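Local structure of inactive dihydroorotase-like domain (Chaetomium thermophilum, 5NNL) at residues Ile53-Val56 with Lys57-Lys60; Thr79-Ser82 with Asp83-Asn86; Asp107-Lys111 with Val112-Glu116; Asp120-Pro123 with Lys124-Ile128. The protein is a catalytically inactive relative of the dihydroorotases, a domain of the amidohydrolase type built round a barrel of alternating strands and helices. One frame throughout, in Å; residues are numbered along the deposited sequence.

Contact 1. Residues Ile53-Val56 with Lys57-Lys60; sequences ISDV and KSLK
The carboxylate of D55 reaches over the first turn of helix 56-64 and takes the amide of S58: S58 N donates to D55 OD1 at 2.7 Å, meeting the oxygen nearly along its C-O bond, with an N-H...O angle of 159°. D55 CG sits in the cramped position between its own backbone N and carbonyl carbon (chi1 48°), and this turn of the side chain carries OD1 over the helix start. OD1 also lies 3.2 Å from S58 CB, so the acid packs against the serine while it caps. The main chain continues the grip, with L59 N bonded to D55 O at 3.2 Å and K60 N to V56 O. A negative carboxylate at this end of the helix would probably be stabilised by the amides at the helix N-terminus.

A water molecule joins the hydroxyls of S54 and S58, lying 2.7 Å from S58 OG. Its modelled approach to D55 OD2 is unusually short and its exact place therefore doubtful. S58 OG is bonded more firmly to the loop through S52 O. Next to the cap, I53 CG2 lies 4.2 Å from L59 CD1, both side chains packing on L76 of strand 73-79, while the I53 main chain pairs with T79. This is an aspartate N-cap where a strand-to-helix loop of the barrel enters its helix.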
loop_
_atom_site.group_PDB
_atom_site.type_symbol
_atom_site.label_atom_id
_atom_site.label_comp_id
_atom_site.label_asym_id
_atom_site.label_seq_id
_atom_site.Cartn_x
_atom_site.Cartn_y
_atom_site.Cartn_z
ATOM N N ILE A 53 -7.960 -9.033 9.655
ATOM C CA ILE A 53 -9.395 -8.802 9.517
ATOM C C ILE A 53 -9.934 -9.924 8.635
ATOM O O ILE A 53 -9.800 -9.893 7.411
ATOM C CB ILE A 53 -9.706 -7.417 8.943
ATOM C CG1 ILE A 53 -9.206 -6.330 9.904
ATOM C CG2 ILE A 53 -11.213 -7.270 8.685
ATOM C CD1 ILE A 53 -9.446 -4.903 9.421
ATOM N N SER A 54 -10.540 -10.934 9.270
ATOM C CA SER A 54 -11.032 -12.120 8.582
ATOM C C SER A 54 -12.488 -12.456 8.878
ATOM O O SER A 54 -13.033 -13.354 8.225
ATOM C CB SER A 54 -10.167 -13.340 8.944
ATOM O OG SER A 54 -9.978 -13.434 10.348
ATOM N N ASP A 55 -13.134 -11.776 9.822
ATOM C CA ASP A 55 -14.522 -12.058 10.166
ATOM C C ASP A 55 -15.154 -10.788 10.731
ATOM O O ASP A 55 -14.543 -9.714 10.728
ATOM C CB ASP A 55 -14.587 -13.227 11.154
ATOM C CG ASP A 55 -13.614 -13.062 12.300
ATOM O OD1 ASP A 55 -13.474 -11.922 12.790
ATOM O OD2 ASP A 55 -12.988 -14.066 12.703
ATOM N N VAL A 56 -16.389 -10.914 11.226
ATOM C CA VAL A 56 -17.095 -9.761 11.777
ATOM C C VAL A 56 -16.416 -9.276 13.052
ATOM O O VAL A 56 -16.215 -8.072 13.244
ATOM C CB VAL A 56 -18.573 -10.116 12.019
ATOM C CG1 VAL A 56 -19.289 -8.988 12.746
ATOM C CG2 VAL A 56 -19.263 -10.412 10.697
ATOM N N LYS A 57 -16.062 -10.199 13.947
ATOM C CA LYS A 57 -15.391 -9.814 15.186
ATOM C C LYS A 57 -14.120 -9.025 14.901
ATOM O O LYS A 57 -13.870 -7.988 15.527
ATOM C CB LYS A 57 -15.083 -11.064 16.016
ATOM C CG LYS A 57 -14.016 -10.892 17.101
ATOM C CD LYS A 57 -14.461 -9.949 18.206
ATOM C CE LYS A 57 -13.323 -9.665 19.176
ATOM N NZ LYS A 57 -13.666 -8.598 20.159
ATOM N N SER A 58 -13.304 -9.503 13.959
ATOM C CA SER A 58 -12.030 -8.851 13.671
ATOM C C SER A 58 -12.240 -7.441 13.139
ATOM O O SER A 58 -11.532 -6.505 13.529
ATOM C CB SER A 58 -11.235 -9.682 12.667
ATOM O OG SER A 58 -10.493 -10.696 13.320
ATOM N N LEU A 59 -13.196 -7.276 12.226
ATOM C CA LEU A 59 -13.492 -5.951 11.696
ATOM C C LEU A 59 -13.771 -4.957 12.815
ATOM O O LEU A 59 -13.280 -3.823 12.785
ATOM C CB LEU A 59 -14.685 -6.035 10.746
ATOM C CG LEU A 59 -15.097 -4.748 10.041
ATOM C CD1 LEU A 59 -13.978 -4.175 9.176
ATOM C CD2 LEU A 59 -16.307 -5.032 9.196
ATOM N N LYS A 60 -14.552 -5.368 13.820
ATOM C CA LYS A 60 -14.977 -4.435 14.860
ATOM C C LYS A 60 -13.810 -3.999 15.735
ATOM O O LYS A 60 -13.745 -2.838 16.155
ATOM C CB LYS A 60 -16.082 -5.060 15.712
ATOM C CG LYS A 60 -17.469 -4.539 15.375
ATOM C CD LYS A 60 -18.530 -5.064 16.331
ATOM C CE LYS A 60 -19.547 -3.981 16.675
ATOM N NZ LYS A 60 -20.112 -3.315 15.463
HETATM O O HOH W 1 -10.815 -13.370 13.478
#

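Contact 2. Residues Thr79-Ser82 with Asp83-Asn86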
loop_
_atom_site.group_PDB
_atom_site.type_symbol
_atom_site.label_atom_id
_atom_site.label_comp_id
_atom_site.label_asym_id
_atom_site.label_seq_id
_atom_site.Cartn_x
_atom_site.Cartn_y
_atom_site.Cartn_z
ATOM N N THR A 79 -9.710 -9.892 4.664
ATOM C CA THR A 79 -8.960 -10.999 4.087
ATOM C C THR A 79 -9.872 -12.173 3.761
ATOM O O THR A 79 -10.742 -12.543 4.555
ATOM C CB THR A 79 -7.883 -11.474 5.061
ATOM O OG1 THR A 79 -7.262 -10.342 5.676
ATOM C CG2 THR A 79 -6.833 -12.305 4.350
ATOM N N ALA A 80 -9.644 -12.773 2.600
ATOM C CA ALA A 80 -10.358 -13.978 2.222
ATOM C C ALA A 80 -9.701 -15.200 2.852
ATOM O O ALA A 80 -8.485 -15.248 3.055
ATOM C CB ALA A 80 -10.391 -14.128 0.701
ATOM N N THR A 81 -10.528 -16.195 3.160
ATOM C CA THR A 81 -10.060 -17.477 3.667
ATOM C C THR A 81 -10.847 -18.566 2.951
ATOM O O THR A 81 -11.574 -18.300 1.987
ATOM C CB THR A 81 -10.204 -17.582 5.194
ATOM O OG1 THR A 81 -11.590 -17.675 5.550
ATOM C CG2 THR A 81 -9.572 -16.384 5.894
ATOM N N SER A 82 -10.699 -19.801 3.436
ATOM C CA SER A 82 -11.319 -20.952 2.784
ATOM C C SER A 82 -12.837 -20.951 2.955
ATOM O O SER A 82 -13.569 -21.342 2.036
ATOM C CB SER A 82 -10.723 -22.244 3.344
ATOM O OG SER A 82 -10.095 -22.034 4.596
ATOM N N ASP A 83 -13.329 -20.526 4.121
ATOM C CA ASP A 83 -14.753 -20.563 4.445
ATOM C C ASP A 83 -15.315 -19.174 4.744
ATOM O O ASP A 83 -16.341 -19.058 5.423
ATOM C CB ASP A 83 -14.997 -21.494 5.635
ATOM C CG ASP A 83 -13.978 -21.303 6.741
ATOM O OD1 ASP A 83 -13.424 -22.313 7.224
ATOM O OD2 ASP A 83 -13.711 -20.143 7.111
ATOM N N ASN A 84 -14.667 -18.122 4.241
ATOM C CA ASN A 84 -15.006 -16.739 4.565
ATOM C C ASN A 84 -16.086 -16.142 3.675
ATOM O O ASN A 84 -16.839 -15.274 4.133
ATOM C CB ASN A 84 -13.760 -15.857 4.437
ATOM C CG ASN A 84 -13.223 -15.396 5.776
ATOM O OD1 ASN A 84 -13.295 -16.121 6.771
ATOM N ND2 ASN A 84 -12.675 -14.185 5.809
ATOM N N ALA A 85 -16.172 -16.574 2.414
ATOM C CA ALA A 85 -16.909 -15.823 1.399
ATOM C C ALA A 85 -18.286 -15.381 1.877
ATOM O O ALA A 85 -18.811 -14.364 1.406
ATOM C CB ALA A 85 -17.048 -16.666 0.132
ATOM N N ASN A 86 -18.873 -16.110 2.824
ATOM C CA ASN A 86 -20.234 -15.821 3.265
ATOM C C ASN A 86 -20.278 -14.596 4.172
ATOM O O ASN A 86 -20.932 -13.597 3.860
ATOM C CB ASN A 86 -20.828 -17.043 3.978
ATOM C CG ASN A 86 -19.828 -17.738 4.897
ATOM O OD1 ASN A 86 -18.817 -17.153 5.292
ATOM N ND2 ASN A 86 -20.105 -18.998 5.236
#
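The carboxamide of N84 is met on one face by T81, whose methyl CG2 stands over N84 CG at 3.8 Å. The hydroxyl of the same threonine approaches from that face too, well above the amide plane, and T81 OG1 donates to N84 OD1 at 2.6 Å; T81 OG1 is modelled too close to the asparagine, however, so its place and the length of this bond are doubtful. At the other end of the amide, N84 ND2 makes a weak bond of 2.8 Å to T79 O, which is bent to an N-H...O angle of 117° and lies displaced from the plane toward the threonine side. The setting is a strand-to-helix connection of the barrel, running from the end of strand 73-79 into helix 85-89, with the asparagine folded back across the turn so that its amide spans the main chain of T79 and the side chain of T81.

Two torsions bring the groups together. T81 OG1 lies between its backbone N and carbonyl carbon (chi1 70°), directed at the asparagine, and N84 has an off-staggered chi1 of -108° that lays its amide beside the threonine.

N84 is buried, and N84 ND2 also donates to S54 O, in the loop before helix 56-64, a bond that is not weak like the one to T79 O. H118 of helix 111-121 packs against N84 and A80 and also binds the main chain of the turn, with H118 NE2 hydrogen-bonded to T81 O.

Contact 3. Residues Asp107-Lys111 with Val112-Glu116; sequences DNISK and VTQVE
S110 and K111 offer their carbonyls to the first turn of helix 111-121: Q114 N bonds S110 O at 3.1 Å in the carbonyl plane, and V115 N bonds K111 O at the same length with its donor tilted 34° from the K111 carbonyl plane.

The side chain of S110 caps this start. With OG anti to the backbone N (chi1 179°), it accepts from V112 N, but the bond is weak at 3.3 Å and badly bent. S110 CB also lies 3.4 Å from T113 OG1, and S110 OG 3.3 Å from V112 CB.

Q114 runs extended beyond CG and turns its amide back toward the incoming loop. Q114 NE2 makes a weak bond of 2.8 Å to I109 O and a firmer one to S106 O, tying two loop carbonyls to a single buried nitrogen. I109 crosses the glutamine at a slant, its CG2 methyl 4.0 Å from Q114 CG, while from K111 the methylene CG comes within 3.8 Å of Q114 NE2 before the chain bends away and NZ binds F102 O weakly. V115 turns inward instead, packing on L105 and on I140 and L143 of helix 134-146.

Together these contacts make a serine N-cap, backed by a glutamine that staples the loop to the first turn, where a strand-to-helix connection of the barrel enters its helix.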
loop_
_atom_site.group_PDB
_atom_site.type_symbol
_atom_site.label_atom_id
_atom_site.label_comp_id
_atom_site.label_asym_id
_atom_site.label_seq_id
_atom_site.Cartn_x
_atom_site.Cartn_y
_atom_site.Cartn_z
ATOM N N ASP A 107 -5.682 -26.673 1.694
ATOM C CA ASP A 107 -5.152 -27.650 0.754
ATOM C C ASP A 107 -6.119 -28.797 0.499
ATOM O O ASP A 107 -5.842 -29.640 -0.361
ATOM C CB ASP A 107 -3.821 -28.206 1.271
ATOM C CG ASP A 107 -2.869 -27.113 1.716
ATOM O OD1 ASP A 107 -3.031 -26.606 2.847
ATOM O OD2 ASP A 107 -1.968 -26.753 0.930
ATOM N N ASN A 108 -7.246 -28.842 1.214
ATOM C CA ASN A 108 -8.201 -29.932 1.062
ATOM C C ASN A 108 -8.981 -29.854 -0.242
ATOM O O ASN A 108 -9.537 -30.868 -0.678
ATOM C CB ASN A 108 -9.188 -29.930 2.231
ATOM C CG ASN A 108 -8.556 -30.370 3.533
ATOM O OD1 ASN A 108 -7.577 -31.118 3.544
ATOM N ND2 ASN A 108 -9.119 -29.912 4.646
ATOM N N ILE A 109 -9.043 -28.680 -0.868
ATOM C CA ILE A 109 -9.910 -28.464 -2.017
ATOM C C ILE A 109 -9.232 -27.464 -2.939
ATOM O O ILE A 109 -8.406 -26.657 -2.508
ATOM C CB ILE A 109 -11.317 -27.997 -1.558
ATOM C CG1 ILE A 109 -12.267 -29.196 -1.501
ATOM C CG2 ILE A 109 -11.896 -26.896 -2.457
ATOM C CD1 ILE A 109 -13.457 -28.993 -0.581
ATOM N N SER A 110 -9.571 -27.543 -4.223
ATOM C CA SER A 110 -8.984 -26.658 -5.218
ATOM C C SER A 110 -9.023 -25.212 -4.748
ATOM O O SER A 110 -10.097 -24.649 -4.516
ATOM C CB SER A 110 -9.730 -26.789 -6.547
ATOM O OG SER A 110 -9.171 -25.911 -7.507
ATOM N N LYS A 111 -7.841 -24.614 -4.606
ATOM C CA LYS A 111 -7.768 -23.199 -4.278
ATOM C C LYS A 111 -8.452 -22.343 -5.335
ATOM O O LYS A 111 -8.869 -21.220 -5.031
ATOM C CB LYS A 111 -6.306 -22.787 -4.103
ATOM C CG LYS A 111 -5.566 -23.607 -3.041
ATOM C CD LYS A 111 -4.058 -23.474 -3.162
ATOM C CE LYS A 111 -3.499 -22.456 -2.182
ATOM N NZ LYS A 111 -3.279 -23.054 -0.837
ATOM N N VAL A 112 -8.578 -22.847 -6.565
ATOM C CA VAL A 112 -9.389 -22.165 -7.571
ATOM C C VAL A 112 -10.834 -22.085 -7.103
ATOM O O VAL A 112 -11.472 -21.026 -7.163
ATOM C CB VAL A 112 -9.286 -22.887 -8.926
ATOM C CG1 VAL A 112 -10.119 -22.172 -9.982
ATOM C CG2 VAL A 112 -7.840 -22.997 -9.376
ATOM N N THR A 113 -11.376 -23.212 -6.636
ATOM C CA THR A 113 -12.757 -23.234 -6.165
ATOM C C THR A 113 -12.948 -22.259 -5.009
ATOM O O THR A 113 -13.900 -21.471 -4.997
ATOM C CB THR A 113 -13.147 -24.656 -5.749
ATOM O OG1 THR A 113 -12.914 -25.558 -6.839
ATOM C CG2 THR A 113 -14.623 -24.725 -5.349
ATOM N N GLN A 114 -12.037 -22.287 -4.032
ATOM C CA GLN A 114 -12.177 -21.423 -2.863
ATOM C C GLN A 114 -12.191 -19.954 -3.266
ATOM O O GLN A 114 -12.982 -19.165 -2.736
ATOM C CB GLN A 114 -11.047 -21.686 -1.869
ATOM C CG GLN A 114 -10.899 -23.137 -1.450
ATOM C CD GLN A 114 -9.649 -23.375 -0.633
ATOM O OE1 GLN A 114 -9.438 -22.736 0.398
ATOM N NE2 GLN A 114 -8.801 -24.288 -1.099
ATOM N N VAL A 115 -11.320 -19.568 -4.199
ATOM C CA VAL A 115 -11.299 -18.184 -4.660
ATOM C C VAL A 115 -12.551 -17.878 -5.471
ATOM O O VAL A 115 -13.102 -16.774 -5.395
ATOM C CB VAL A 115 -10.011 -17.910 -5.461
ATOM C CG1 VAL A 115 -10.048 -16.526 -6.108
ATOM C CG2 VAL A 115 -8.792 -18.029 -4.553
ATOM N N GLU A 116 -13.026 -18.851 -6.254
ATOM C CA GLU A 116 -14.235 -18.642 -7.046
ATOM C C GLU A 116 -15.421 -18.289 -6.159
ATOM O O GLU A 116 -16.271 -17.484 -6.553
ATOM C CB GLU A 116 -14.542 -19.893 -7.878
ATOM C CG GLU A 116 -15.931 -19.926 -8.525
ATOM C CD GLU A 116 -16.130 -18.849 -9.574
ATOM O OE1 GLU A 116 -15.135 -18.215 -9.978
ATOM O OE2 GLU A 116 -17.285 -18.639 -10.004
#

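Contact 4. Residues Asp120-Pro123 with Lys124-Ile128; sequences DAWP and KHKPI
Hydrogen bonding centres on the indole nitrogen of W122, which faces two successive carbonyls of the loop. W122 NE1 donates to K126 O at 3.0 Å, and this oxygen lies only 7° out of the ring plane, at the edge of the indole; seen from the carbonyl, however, the donor stands above the C=O plane. A second, weak branch reaches P127 O at 3.4 Å. The type I beta turn from P123 to K126 is closed by K126 N bonding P123 O at 3.2 Å, which brings the lysine back alongside the tryptophan.

Apolar contact surrounds the same ring. P123 CD lies over one face, 3.4 Å above the plane and offset toward the rim. The methylenes of K126 lie off the plane, on the side of P123 CD, beside NE1 and the benzo part, with K126 CG 3.7 Å from W122 CZ2. I128 comes in obliquely from the other side of the plane, its CG1 3.6 Å from W122 CD1. W122 CG is anti to the backbone N (chi1 -175°), which turns the buried indole toward the carbonyls of K126 and P127.

Charged side chains tie the turn to its surroundings. R149 reaches in, donating to K126 O through NH2, a second partner for that oxygen, and weakly to P123 O through NH1; the two lysines reach out, K124 NZ to N148 O and K126 NZ to A92 O.

The loop carries the chain from the end of helix 111-121 into strand 128-130. W122 packs on L98 of strand 98-100, I128 on I100 of the same strand, and A121 on helix 85-89.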
loop_
_atom_site.group_PDB
_atom_site.type_symbol
_atom_site.label_atom_id
_atom_site.label_comp_id
_atom_site.label_asym_id
_atom_site.label_seq_id
_atom_site.Cartn_x
_atom_site.Cartn_y
_atom_site.Cartn_z
ATOM N N ASP A 120 -17.900 -15.107 -6.497
ATOM C CA ASP A 120 -19.354 -15.216 -6.596
ATOM C C ASP A 120 -20.080 -14.399 -5.529
ATOM O O ASP A 120 -21.179 -13.894 -5.784
ATOM C CB ASP A 120 -19.777 -16.682 -6.485
ATOM C CG ASP A 120 -19.220 -17.537 -7.603
ATOM O OD1 ASP A 120 -19.011 -17.005 -8.713
ATOM O OD2 ASP A 120 -18.994 -18.742 -7.373
ATOM N N ALA A 121 -19.496 -14.266 -4.337
ATOM C CA ALA A 121 -20.155 -13.630 -3.202
ATOM C C ALA A 121 -19.813 -12.153 -3.045
ATOM O O ALA A 121 -20.510 -11.446 -2.308
ATOM C CB ALA A 121 -19.786 -14.368 -1.912
ATOM N N TRP A 122 -18.771 -11.667 -3.716
ATOM C CA TRP A 122 -18.297 -10.305 -3.497
ATOM C C TRP A 122 -18.843 -9.366 -4.571
ATOM O O TRP A 122 -18.914 -9.748 -5.742
ATOM C CB TRP A 122 -16.768 -10.275 -3.508
ATOM C CG TRP A 122 -16.148 -8.946 -3.185
ATOM C CD1 TRP A 122 -15.638 -8.047 -4.073
ATOM C CD2 TRP A 122 -15.952 -8.379 -1.882
ATOM N NE1 TRP A 122 -15.140 -6.955 -3.407
ATOM C CE2 TRP A 122 -15.324 -7.132 -2.061
ATOM C CE3 TRP A 122 -16.250 -8.804 -0.585
ATOM C CZ2 TRP A 122 -14.990 -6.303 -0.990
ATOM C CZ3 TRP A 122 -15.918 -7.981 0.479
ATOM C CH2 TRP A 122 -15.294 -6.745 0.268
ATOM N N PRO A 123 -19.254 -8.143 -4.224
ATOM C CA PRO A 123 -19.824 -7.246 -5.241
ATOM C C PRO A 123 -18.866 -7.012 -6.402
ATOM O O PRO A 123 -17.664 -6.815 -6.214
ATOM C CB PRO A 123 -20.095 -5.954 -4.461
ATOM C CG PRO A 123 -20.260 -6.393 -3.053
ATOM C CD PRO A 123 -19.333 -7.559 -2.872
ATOM N N LYS A 124 -19.426 -7.011 -7.616
ATOM C CA LYS A 124 -18.602 -6.948 -8.820
ATOM C C LYS A 124 -17.887 -5.610 -8.963
ATOM O O LYS A 124 -16.811 -5.549 -9.568
ATOM C CB LYS A 124 -19.458 -7.212 -10.059
ATOM C CG LYS A 124 -18.700 -7.064 -11.377
ATOM C CD LYS A 124 -19.417 -7.771 -12.525
ATOM C CE LYS A 124 -19.983 -6.797 -13.552
ATOM N NZ LYS A 124 -19.006 -6.486 -14.629
ATOM N N HIS A 125 -18.461 -4.535 -8.427
ATOM C CA HIS A 125 -17.878 -3.205 -8.544
ATOM C C HIS A 125 -17.126 -2.777 -7.289
ATOM O O HIS A 125 -16.795 -1.596 -7.153
ATOM C CB HIS A 125 -18.969 -2.185 -8.880
ATOM C CG HIS A 125 -19.445 -2.261 -10.298
ATOM N ND1 HIS A 125 -18.686 -2.815 -11.308
ATOM C CD2 HIS A 125 -20.601 -1.856 -10.875
ATOM C CE1 HIS A 125 -19.353 -2.744 -12.446
ATOM N NE2 HIS A 125 -20.519 -2.168 -12.211
ATOM N N LYS A 126 -16.852 -3.706 -6.374
ATOM C CA LYS A 126 -16.020 -3.424 -5.211
ATOM C C LYS A 126 -14.633 -4.027 -5.414
ATOM O O LYS A 126 -14.530 -5.212 -5.766
ATOM C CB LYS A 126 -16.663 -3.991 -3.950
ATOM C CG LYS A 126 -16.273 -3.274 -2.659
ATOM C CD LYS A 126 -17.418 -3.253 -1.648
ATOM C CE LYS A 126 -17.715 -1.842 -1.146
ATOM N NZ LYS A 126 -16.692 -1.352 -0.178
ATOM N N PRO A 127 -13.551 -3.271 -5.216
ATOM C CA PRO A 127 -12.224 -3.765 -5.610
ATOM C C PRO A 127 -11.832 -5.074 -4.937
ATOM O O PRO A 127 -12.185 -5.345 -3.787
ATOM C CB PRO A 127 -11.286 -2.630 -5.184
ATOM C CG PRO A 127 -12.138 -1.418 -5.187
ATOM C CD PRO A 127 -13.493 -1.877 -4.741
ATOM N N ILE A 128 -11.073 -5.881 -5.682
ATOM C CA ILE A 128 -10.422 -7.083 -5.172
ATOM C C ILE A 128 -8.923 -6.946 -5.396
ATOM O O ILE A 128 -8.481 -6.558 -6.482
ATOM C CB ILE A 128 -10.953 -8.364 -5.850
ATOM C CG1 ILE A 128 -12.438 -8.553 -5.527
ATOM C CG2 ILE A 128 -10.143 -9.586 -5.398
ATOM C CD1 ILE A 128 -13.091 -9.744 -6.221
#

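How the contacts relate
The four contacts follow one another along the chain and mark three successive strand-to-helix entries, contacts 1, 2 and 3, and one helix-to-strand return, contact 4. Contacts 1 and 2, with centres 11 Å apart, are joined by two probable hydrogen bonds: S54 O lies 2.6 Å from N84 ND2, and I53 O 2.7 Å from T79 N. Contact 2 also packs against both later ones, S82 CB lying 3.3 Å from Q114 OE1 of contact 3 and A85 O 3.5 Å from A121 CB of contact 4. Contacts 3 and 4 occupy the two ends of helix 111-121, their centres 18 Å apart, whereas contact 1 stays about 12 Å from contact 3 between nearest atoms.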